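Extracellular solute-binding protein family 1 (Alicyclobacillus acidocaldarius subsp. acidocaldarius, PDB 4OVJ) probably binds a solute outside the cell and delivers it to an ABC transporter for uptake, as other family 1 solute-binding proteins do. Local coordinates at residues A146-A151 / A164-K169. Sequence-based numbering, arbitrary orientation.
Sequences AAFAKA and ADILEK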
loop_
_atom_site.group_PDB
_atom_site.type_symbol
_atom_site.label_atom_id
_atom_site.label_comp_id
_atom_site.label_asym_id
_atom_site.label_seq_id
_atom_site.Cartn_x
_atom_site.Cartn_y
_atom_site.Cartn_z
ATOM N N ALA A 146 -10.521 7.411 -22.639
ATOM C CA ALA A 146 -10.781 8.043 -23.915
ATOM C C ALA A 146 -9.660 8.983 -24.329
ATOM O O ALA A 146 -9.304 9.030 -25.506
ATOM C CB ALA A 146 -12.122 8.772 -23.901
ATOM N N ALA A 147 -9.067 9.701 -23.377
ATOM C CA ALA A 147 -7.956 10.580 -23.707
ATOM C C ALA A 147 -6.741 9.801 -24.217
ATOM O O ALA A 147 -6.125 10.174 -25.207
ATOM C CB ALA A 147 -7.552 11.431 -22.516
ATOM N N PHE A 148 -6.387 8.728 -23.525
ATOM C CA PHE A 148 -5.219 7.945 -23.903
ATOM C C PHE A 148 -5.438 7.144 -25.181
ATOM O O PHE A 148 -4.487 6.879 -25.903
ATOM C CB PHE A 148 -4.732 7.082 -22.727
ATOM C CG PHE A 148 -3.860 7.865 -21.789
ATOM C CD1 PHE A 148 -4.431 8.779 -20.906
ATOM C CD2 PHE A 148 -2.473 7.766 -21.871
ATOM C CE1 PHE A 148 -3.627 9.573 -20.092
ATOM C CE2 PHE A 148 -1.663 8.544 -21.058
ATOM C CZ PHE A 148 -2.247 9.443 -20.159
ATOM N N ALA A 149 -6.683 6.787 -25.470
ATOM C CA ALA A 149 -7.005 6.140 -26.742
ATOM C C ALA A 149 -6.647 7.037 -27.935
ATOM O O ALA A 149 -6.358 6.527 -29.024
ATOM C CB ALA A 149 -8.469 5.704 -26.785
ATOM N N LYS A 150 -6.612 8.360 -27.730
ATOM C CA LYS A 150 -6.195 9.283 -28.797
ATOM C C LYS A 150 -4.714 9.123 -29.169
ATOM O O LYS A 150 -4.300 9.534 -30.260
ATOM C CB LYS A 150 -6.476 10.734 -28.396
ATOM C CG LYS A 150 -7.942 11.011 -28.161
ATOM C CD LYS A 150 -8.198 12.411 -27.633
ATOM C CE LYS A 150 -9.688 12.636 -27.452
ATOM N NZ LYS A 150 -9.964 14.003 -26.961
ATOM N N ALA A 151 -3.927 8.526 -28.276
ATOM C CA ALA A 151 -2.530 8.203 -28.545
ATOM C C ALA A 151 -2.334 6.716 -28.808
ATOM O O ALA A 151 -1.207 6.252 -28.884
ATOM C CB ALA A 151 -1.654 8.639 -27.379
ATOM N N ALA A 164 6.720 8.357 -21.456
ATOM C CA ALA A 164 6.955 9.775 -21.765
ATOM C C ALA A 164 6.543 10.118 -23.191
ATOM O O ALA A 164 5.932 11.165 -23.433
ATOM C CB ALA A 164 8.409 10.146 -21.516
ATOM N N ASP A 165 6.801 9.201 -24.124
ATOM C CA ASP A 165 6.371 9.394 -25.520
ATOM C C ASP A 165 4.846 9.407 -25.640
ATOM O O ASP A 165 4.259 10.238 -26.352
ATOM C CB ASP A 165 6.953 8.293 -26.399
ATOM C CG ASP A 165 7.083 8.710 -27.843
ATOM O OD1 ASP A 165 7.938 9.576 -28.135
ATOM O OD2 ASP A 165 6.331 8.175 -28.684
ATOM N N ILE A 166 4.199 8.490 -24.936
ATOM C CA ILE A 166 2.739 8.430 -24.919
ATOM C C ILE A 166 2.151 9.716 -24.327
ATOM O O ILE A 166 1.224 10.289 -24.891
ATOM C CB ILE A 166 2.227 7.183 -24.166
ATOM C CG1 ILE A 166 2.537 5.917 -24.979
ATOM C CG2 ILE A 166 0.744 7.310 -23.889
ATOM C CD1 ILE A 166 2.598 4.639 -24.168
ATOM N N LEU A 167 2.710 10.172 -23.209
ATOM C CA LEU A 167 2.248 11.399 -22.575
ATOM C C LEU A 167 2.362 12.585 -23.531
ATOM O O LEU A 167 1.437 13.410 -23.640
ATOM C CB LEU A 167 3.036 11.673 -21.290
ATOM C CG LEU A 167 2.869 10.698 -20.127
ATOM C CD1 LEU A 167 3.727 11.183 -18.966
ATOM C CD2 LEU A 167 1.411 10.602 -19.712
ATOM N N GLU A 168 3.486 12.671 -24.239
ATOM C CA GLU A 168 3.660 13.739 -25.229
ATOM C C GLU A 168 2.568 13.694 -26.294
ATOM O O GLU A 168 2.017 14.732 -26.657
ATOM C CB GLU A 168 5.054 13.689 -25.850
ATOM C CG GLU A 168 6.153 14.108 -24.882
ATOM C CD GLU A 168 7.561 13.916 -25.434
ATOM O OE1 GLU A 168 7.915 14.567 -26.435
ATOM O OE2 GLU A 168 8.328 13.122 -24.846
ATOM N N LYS A 169 2.241 12.494 -26.771
ATOM C CA LYS A 169 1.205 12.328 -27.794
ATOM C C LYS A 169 -0.184 12.698 -27.284
ATOM O O LYS A 169 -0.958 13.352 -27.988
ATOM C CB LYS A 169 1.211 10.898 -28.334
ATOM C CG LYS A 169 2.482 10.527 -29.082
ATOM C CD LYS A 169 2.555 11.166 -30.463
ATOM C CE LYS A 169 3.602 10.480 -31.328
ATOM N NZ LYS A 169 3.630 11.008 -32.718
#
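Segment 146-151, on the short helix that follows strand 128-144, meets the middle of helix 160-174 with no hydrogen bond between the two segments, and the backbones come nearest at Ala151 and Lys169, whose CA atoms lie 5.6 Å apart. Phe148 reaches across from the short helix, its chi1 of -83° carrying the ring out to the second helix edge first. Two methyl groups from successive residues meet that edge. CG2 of Ile166, anti to its backbone N, sits 3.8 Å from CD2 of Phe148, and the two side chains cross at about a right angle. CD2 of Leu167 lies in the plane of the ring, 3.9 Å from CZ of Phe148, although the CB of this leucine points away from the short helix; its CD1 is anti to CA (chi2 -179°), and the other branch, CD2, is the one that turns back to the ring. In this periplasmic-binding-protein-like fold, the long strand 128-144 runs directly into the short helix, and the loop that follows returns the chain to helix 160-174, so the contact packs two helices joined by a short loop against each other at the periphery of the molecule. Trp163 lays its ring almost parallel to that of Phe148, and Tyr143 meets the same ring edge-to-face. An alanine in place of Phe148 would probably loosen the join between the two helices, since the methyls of Ile166 and Leu167 would lose their aromatic partner and Trp163 its ring neighbour. Farther along, Ala151 turns its methyl toward the long helix, where its CB packs 3.8 Å from CB of Lys169 and 4.1 Å from the carbonyl O of Ile166. Beyond CB, in one of two modelled conformers, the lysine chain bends at chi2 (-74°) and leads NZ away from segment 146-151.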